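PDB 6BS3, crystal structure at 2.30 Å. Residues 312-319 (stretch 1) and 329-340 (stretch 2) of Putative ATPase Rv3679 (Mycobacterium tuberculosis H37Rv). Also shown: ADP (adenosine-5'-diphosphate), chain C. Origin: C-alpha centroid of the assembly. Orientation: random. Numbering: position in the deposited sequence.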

ATOM      1  N   ARG A 312      16.226   1.091  16.641  1.00 45.00           N
ATOM      2  CA  ARG A 312      15.841   1.810  15.451  1.00 44.25           C
ATOM      3  C   ARG A 312      16.986   1.983  14.482  1.00 45.48           C
ATOM      4  O   ARG A 312      18.075   2.424  14.863  1.00 45.79           O
ATOM      5  N   LEU A 313      16.722   1.651  13.225  1.00 41.35           N
ATOM      6  CA  LEU A 313      17.631   1.762  12.088  1.00 41.38           C
ATOM      7  C   LEU A 313      17.045   2.821  11.141  1.00 45.86           C
ATOM      8  O   LEU A 313      15.830   3.027  11.131  1.00 43.53           O
ATOM      9  N   GLU A 314      17.918   3.503  10.372  1.00 43.40           N
ATOM     10  CA  GLU A 314      17.557   4.566   9.432  1.00 42.35           C
ATOM     11  C   GLU A 314      18.253   4.343   8.106  1.00 46.03           C
ATOM     12  O   GLU A 314      19.469   4.178   8.066  1.00 45.53           O
ATOM     13  N   LEU A 315      17.481   4.414   7.016  1.00 42.37           N
ATOM     14  CA  LEU A 315      17.983   4.308   5.667  1.00 42.20           C
ATOM     15  C   LEU A 315      17.713   5.610   4.915  1.00 47.90           C
ATOM     16  O   LEU A 315      16.710   6.283   5.191  1.00 47.27           O
ATOM     17  N   PRO A 316      18.612   6.003   3.981  1.00 45.19           N
ATOM     18  CA  PRO A 316      18.368   7.231   3.218  1.00 45.15           C
ATOM     19  C   PRO A 316      17.394   6.985   2.050  1.00 51.59           C
ATOM     20  O   PRO A 316      16.914   5.863   1.839  1.00 51.00           O
ATOM     21  N   THR A 317      17.101   8.060   1.305  1.00 49.67           N
ATOM     22  CA  THR A 317      16.299   8.033   0.098  1.00 49.93           C
ATOM     23  C   THR A 317      17.297   7.885  -1.052  1.00 57.44           C
ATOM     24  O   THR A 317      18.246   8.673  -1.154  1.00 55.83           O
ATOM     25  N   VAL A 318      17.062   6.899  -1.922  1.00 58.48           N
ATOM     26  CA  VAL A 318      17.824   6.679  -3.155  1.00 60.72           C
ATOM     27  C   VAL A 318      17.195   7.672  -4.173  1.00 68.83           C
ATOM     28  O   VAL A 318      15.995   7.592  -4.444  1.00 67.09           O
ATOM     29  N   SER A 319      18.030   8.527  -4.738  1.00 71.31           N
ATOM     30  CA  SER A 319      17.583   9.797  -5.358  1.00 73.47           C
ATOM     31  C   SER A 319      16.684   9.484  -6.549  1.00 79.32           C
ATOM     32  O   SER A 319      15.638  10.099  -6.677  1.00 79.25           O
ATOM     33  N   GLU A 329      23.836  -0.093  -1.891  1.00 45.78           N
ATOM     34  CA  GLU A 329      23.976   1.138  -1.075  1.00 46.26           C
ATOM     35  C   GLU A 329      23.167   1.022   0.217  1.00 48.02           C
ATOM     36  O   GLU A 329      23.638   1.444   1.267  1.00 48.02           O
ATOM     37  N   LEU A 330      21.957   0.447   0.143  1.00 43.93           N
ATOM     38  CA  LEU A 330      21.120   0.260   1.335  1.00 43.60           C
ATOM     39  C   LEU A 330      21.704  -0.813   2.262  1.00 47.20           C
ATOM     40  O   LEU A 330      21.662  -0.635   3.475  1.00 46.92           O
ATOM     41  N   SER A 331      22.305  -1.879   1.687  1.00 43.08           N
ATOM     42  CA  SER A 331      22.980  -2.958   2.431  1.00 43.18           C
ATOM     43  C   SER A 331      24.187  -2.365   3.190  1.00 46.98           C
ATOM     44  O   SER A 331      24.352  -2.611   4.388  1.00 45.46           O
ATOM     45  N   GLU A 332      24.992  -1.537   2.482  1.00 43.96           N
ATOM     46  CA  GLU A 332      26.125  -0.808   3.035  1.00 44.38           C
ATOM     47  C   GLU A 332      25.649   0.132   4.179  1.00 47.44           C
ATOM     48  O   GLU A 332      26.270   0.140   5.235  1.00 47.80           O
ATOM     49  N   SER A 333      24.516   0.850   3.996  1.00 43.15           N
ATOM     50  CA  SER A 333      23.946   1.711   5.045  1.00 42.56           C
ATOM     51  C   SER A 333      23.568   0.885   6.294  1.00 46.99           C
ATOM     52  O   SER A 333      23.901   1.288   7.399  1.00 48.18           O
ATOM     53  N   LEU A 334      22.934  -0.290   6.110  1.00 43.21           N
ATOM     54  CA  LEU A 334      22.618  -1.229   7.194  1.00 42.37           C
ATOM     55  C   LEU A 334      23.879  -1.728   7.899  1.00 48.18           C
ATOM     56  O   LEU A 334      23.900  -1.740   9.126  1.00 49.38           O
ATOM     57  N   ALA A 335      24.937  -2.121   7.126  1.00 44.68           N
ATOM     58  CA  ALA A 335      26.211  -2.616   7.675  1.00 44.42           C
ATOM     59  C   ALA A 335      26.893  -1.571   8.596  1.00 47.87           C
ATOM     60  O   ALA A 335      27.351  -1.921   9.681  1.00 48.26           O
ATOM     61  N   GLN A 336      26.899  -0.294   8.186  1.00 44.19           N
ATOM     62  CA  GLN A 336      27.488   0.833   8.935  1.00 44.49           C
ATOM     63  C   GLN A 336      26.796   1.118  10.281  1.00 48.46           C
ATOM     64  O   GLN A 336      27.385   1.735  11.182  1.00 48.98           O
ATOM     65  N   GLN A 337      25.550   0.654  10.407  1.00 43.81           N
ATOM     66  CA  GLN A 337      24.713   0.800  11.591  1.00 43.26           C
ATOM     67  C   GLN A 337      24.851  -0.405  12.524  1.00 46.98           C
ATOM     68  O   GLN A 337      24.217  -0.439  13.573  1.00 47.67           O
ATOM     69  N   GLY A 338      25.706  -1.358  12.153  1.00 43.83           N
ATOM     70  CA  GLY A 338      25.980  -2.559  12.936  1.00 42.81           C
ATOM     71  C   GLY A 338      25.202  -3.802  12.563  1.00 46.44           C
ATOM     72  O   GLY A 338      25.282  -4.805  13.273  1.00 47.82           O
ATOM     73  N   VAL A 339      24.453  -3.780  11.444  1.00 41.73           N
ATOM     74  CA  VAL A 339      23.710  -4.967  11.032  1.00 40.17           C
ATOM     75  C   VAL A 339      24.722  -6.017  10.546  1.00 44.38           C
ATOM     76  O   VAL A 339      25.546  -5.716   9.675  1.00 44.68           O
ATOM     77  N   ARG A 340      24.709  -7.209  11.184  1.00 39.24           N
ATOM     78  CA  ARG A 340      25.620  -8.330  10.887  1.00 45.33           C
ATOM     79  C   ARG A 340      25.012  -9.644  11.396  1.00 52.17           C
ATOM     80  O   ARG A 340      24.023  -9.578  12.136  1.00 45.97           O
TER

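The strongest polar link between the stretches runs from the side chain of Gln337 to the backbone of Glu314. Glu314 N donates to Gln337 OE1 at 2.9 Å with an N-H...acceptor angle of 174°, nearly linear. In return Gln337 NE2 lies 2.8 Å from Glu314 O, but the 126° angle makes this a weak bond despite the short distance. The same amide nitrogen donates more directly, at 166°, to Ser333 O, 3.0 Å from Gln337 NE2, so the amide ties the strand to the last helical turn. Its m, t conformation (chi1 -72°, chi2 173°), with chi3 at 85°, places both amide atoms beside the strand backbone. Glu314 OE1 and Gln337 OE1, 3.4 Å apart, are both acceptors and form no bond.

A second polar site joins stretch 1 to ADP. ADP N6 donates to Pro316 O (2.9 Å, 152°), and Val318 N donates to ADP N1 (3.0 Å, 171°), so both hydrogen bonds from stretch 1 to the adenine use backbone atoms. Leu330 CD2 approaches ADP N6 to 3.9 Å, bringing the helix to the same site.

Around these bonds the packing is mostly apolar. Leu313 points toward the helix side in an m, t rotamer; its CD1 meets Val339 CG2 at 3.8 Å and Leu334 CD2 at 4.2 Å. Leu315, also m, t, leaves its backbone sideways, yet its CD2 reaches Leu334 CD2 at 3.8 Å and Ser333 OG at 3.4 Å. Leu330 and Leu334 share that rotamer and likewise start sideways before their ends come nearer. Leu330 CD2 gathers three neighbors: Pro316 CD at 4.0 Å, Leu315 CB at 4.1 Å and Val318 CG2 at 4.2 Å, the valine being in its t rotamer. In all, 512 Å² is buried, summed over both sides.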

ATOM      1  CB  ARG A 312      15.232   3.169  15.851  1.00 46.70           C
ATOM      2  CG  ARG A 312      13.710   3.116  15.942  1.00 62.37           C
ATOM      3  CD  ARG A 312      13.144   4.189  16.835  1.00 67.70           C
ATOM      4  NE  ARG A 312      13.159   5.496  16.182  1.00 59.77           N
ATOM      5  CZ  ARG A 312      12.773   6.619  16.768  1.00 68.11           C
ATOM      6  NH1 ARG A 312      12.335   6.604  18.021  1.00 58.42           N
ATOM      7  NH2 ARG A 312      12.809   7.765  16.106  1.00 58.76           N
ATOM      8  CB  LEU A 313      17.782   0.387  11.343  1.00 41.04           C
ATOM      9  CG  LEU A 313      18.475  -0.760  12.132  1.00 43.68           C
ATOM     10  CD1 LEU A 313      18.200  -2.114  11.512  1.00 42.43           C
ATOM     11  CD2 LEU A 313      19.984  -0.535  12.233  1.00 44.11           C
ATOM     12  CB  GLU A 314      17.972   5.964   9.942  1.00 43.46           C
ATOM     13  CG  GLU A 314      17.388   6.414  11.276  1.00 49.31           C
ATOM     14  CD  GLU A 314      17.976   5.733  12.494  1.00 67.62           C
ATOM     15  OE1 GLU A 314      19.172   5.365  12.458  1.00 69.81           O
ATOM     16  OE2 GLU A 314      17.227   5.546  13.478  1.00 68.24           O
ATOM     17  CB  LEU A 315      17.349   3.098   4.937  1.00 42.11           C
ATOM     18  CG  LEU A 315      17.699   1.722   5.518  1.00 45.41           C
ATOM     19  CD1 LEU A 315      16.886   0.651   4.851  1.00 45.58           C
ATOM     20  CD2 LEU A 315      19.187   1.413   5.364  1.00 44.07           C
ATOM     21  CB  PRO A 316      19.769   7.582   2.700  1.00 46.82           C
ATOM     22  CG  PRO A 316      20.400   6.226   2.437  1.00 50.79           C
ATOM     23  CD  PRO A 316      19.861   5.330   3.543  1.00 46.66           C
ATOM     24  CB  THR A 317      15.533   9.370  -0.076  1.00 52.16           C
ATOM     25  OG1 THR A 317      14.610   9.552   0.991  1.00 49.70           O
ATOM     26  CG2 THR A 317      14.815   9.474  -1.426  1.00 46.76           C
ATOM     27  CB  VAL A 318      17.755   5.190  -3.601  1.00 64.75           C
ATOM     28  CG1 VAL A 318      18.294   5.017  -5.011  1.00 64.72           C
ATOM     29  CG2 VAL A 318      18.500   4.284  -2.623  1.00 64.15           C
ATOM     30  CB  SER A 319      18.754  10.643  -5.785  1.00 79.30           C
ATOM     31  OG  SER A 319      19.527  10.022  -6.805  1.00 92.29           O
ATOM     32  CB  GLU A 329      23.513   2.402  -1.830  1.00 48.06           C
ATOM     33  CG  GLU A 329      24.322   2.723  -3.072  1.00 60.84           C
ATOM     34  CD  GLU A 329      23.738   3.782  -3.995  1.00 89.06           C
ATOM     35  OE1 GLU A 329      22.714   4.410  -3.640  1.00 80.39           O
ATOM     36  OE2 GLU A 329      24.322   3.986  -5.083  1.00 90.40           O
ATOM     37  CB  LEU A 330      19.655  -0.030   0.980  1.00 43.46           C
ATOM     38  CG  LEU A 330      18.890   1.075   0.235  1.00 48.02           C
ATOM     39  CD1 LEU A 330      17.532   0.559  -0.205  1.00 48.51           C
ATOM     40  CD2 LEU A 330      18.700   2.339   1.107  1.00 47.35           C
ATOM     41  CB  SER A 331      23.441  -4.055   1.471  1.00 45.75           C
ATOM     42  OG  SER A 331      24.175  -5.058   2.150  1.00 52.82           O
ATOM     43  CB  GLU A 332      26.870  -0.038   1.926  1.00 45.81           C
ATOM     44  CG  GLU A 332      28.104   0.699   2.419  1.00 61.04           C
ATOM     45  CD  GLU A 332      29.308  -0.171   2.729  1.00 96.82           C
ATOM     46  OE1 GLU A 332      29.368  -0.729   3.849  1.00 88.26           O
ATOM     47  OE2 GLU A 332      30.197  -0.288   1.853  1.00100.62           O
ATOM     48  CB  SER A 333      22.748   2.491   4.518  1.00 44.26           C
ATOM     49  OG  SER A 333      22.084   3.141   5.590  1.00 51.30           O
ATOM     50  CB  LEU A 334      21.813  -2.426   6.686  1.00 41.67           C
ATOM     51  CG  LEU A 334      20.351  -2.138   6.303  1.00 45.62           C
ATOM     52  CD1 LEU A 334      19.726  -3.357   5.669  1.00 44.17           C
ATOM     53  CD2 LEU A 334      19.512  -1.636   7.533  1.00 46.43           C
ATOM     54  CB  ALA A 335      27.156  -3.038   6.544  1.00 44.77           C
ATOM     55  CB  GLN A 336      27.494   2.093   8.055  1.00 45.91           C
ATOM     56  CG  GLN A 336      28.414   1.948   6.833  1.00 54.43           C
ATOM     57  CD  GLN A 336      28.375   3.127   5.887  1.00 79.40           C
ATOM     58  OE1 GLN A 336      27.542   4.035   5.991  1.00 78.09           O
ATOM     59  NE2 GLN A 336      29.281   3.131   4.925  1.00 73.41           N
ATOM     60  CB  GLN A 337      23.244   1.046  11.177  1.00 43.84           C
ATOM     61  CG  GLN A 337      23.013   2.431  10.591  1.00 42.46           C
ATOM     62  CD  GLN A 337      21.621   2.574  10.048  1.00 50.93           C
ATOM     63  OE1 GLN A 337      20.696   2.890  10.773  1.00 46.73           O
ATOM     64  NE2 GLN A 337      21.430   2.338   8.758  1.00 40.76           N
ATOM     65  CB  VAL A 339      22.585  -4.673  10.009  1.00 42.38           C
ATOM     66  CG1 VAL A 339      21.859  -5.952   9.618  1.00 41.24           C
ATOM     67  CG2 VAL A 339      21.604  -3.633  10.550  1.00 41.72           C
ATOM     68  CB  ARG A 340      27.019  -8.090  11.519  1.00 43.28           C
ATOM     69  CG  ARG A 340      26.996  -7.773  13.034  1.00 52.36           C
ATOM     70  CD  ARG A 340      28.374  -7.586  13.655  1.00 58.48           C
ATOM     71  NE  ARG A 340      29.360  -8.509  13.083  1.00 71.51           N
ATOM     72  CZ  ARG A 340      29.570  -9.747  13.512  1.00 86.40           C
ATOM     73  NH1 ARG A 340      30.483 -10.510  12.927  1.00 76.51           N
ATOM     74  NH2 ARG A 340      28.889 -10.223  14.546  1.00 73.08           N
TER
HETATM   75  PB  ADP C 401       6.700  -2.649   0.066  1.00 42.91           P
HETATM   76  O1B ADP C 401       7.214  -4.061  -0.292  1.00 43.66           O
HETATM   77  O2B ADP C 401       5.356  -2.397  -0.657  1.00 49.22           O
HETATM   78  O3B ADP C 401       6.601  -2.386   1.544  1.00 41.74           O
HETATM   79  PA  ADP C 401       8.765  -1.595  -1.790  1.00 43.89           P
HETATM   80  O1A ADP C 401       8.135  -2.228  -3.043  1.00 45.13           O
HETATM   81  O2A ADP C 401      10.024  -2.275  -1.406  1.00 43.04           O
HETATM   82  O3A ADP C 401       7.715  -1.617  -0.593  1.00 42.93           O
HETATM   83  O5' ADP C 401       8.885  -0.019  -1.922  1.00 45.43           O
HETATM   84  C5' ADP C 401       7.856   0.893  -2.371  1.00 44.12           C
HETATM   85  C4' ADP C 401       8.471   1.814  -3.399  1.00 45.72           C
HETATM   86  O4' ADP C 401       9.471   2.637  -2.765  1.00 46.42           O
HETATM   87  C3' ADP C 401       9.175   1.138  -4.579  1.00 49.81           C
HETATM   88  O3' ADP C 401       8.952   1.887  -5.764  1.00 53.27           O
HETATM   89  C2' ADP C 401      10.650   1.150  -4.155  1.00 47.49           C
HETATM   90  O2' ADP C 401      11.567   1.079  -5.242  1.00 47.19           O
HETATM   91  C1' ADP C 401      10.728   2.473  -3.398  1.00 45.50           C
HETATM   92  N9  ADP C 401      11.772   2.548  -2.375  1.00 47.04           N
HETATM   93  C8  ADP C 401      11.955   1.705  -1.308  1.00 48.39           C
HETATM   94  N7  ADP C 401      12.930   2.061  -0.506  1.00 48.19           N
HETATM   95  C5  ADP C 401      13.430   3.217  -1.089  1.00 47.04           C
HETATM   96  C6  ADP C 401      14.459   4.109  -0.710  1.00 44.98           C
HETATM   97  N6  ADP C 401      15.232   3.940   0.365  1.00 43.84           N
HETATM   98  N1  ADP C 401      14.668   5.197  -1.488  1.00 46.36           N
HETATM   99  C2  ADP C 401      13.908   5.370  -2.575  1.00 46.22           C
HETATM  100  N3  ADP C 401      12.929   4.589  -3.043  1.00 49.12           N
HETATM  101  C4  ADP C 401      12.727   3.527  -2.242  1.00 47.61           C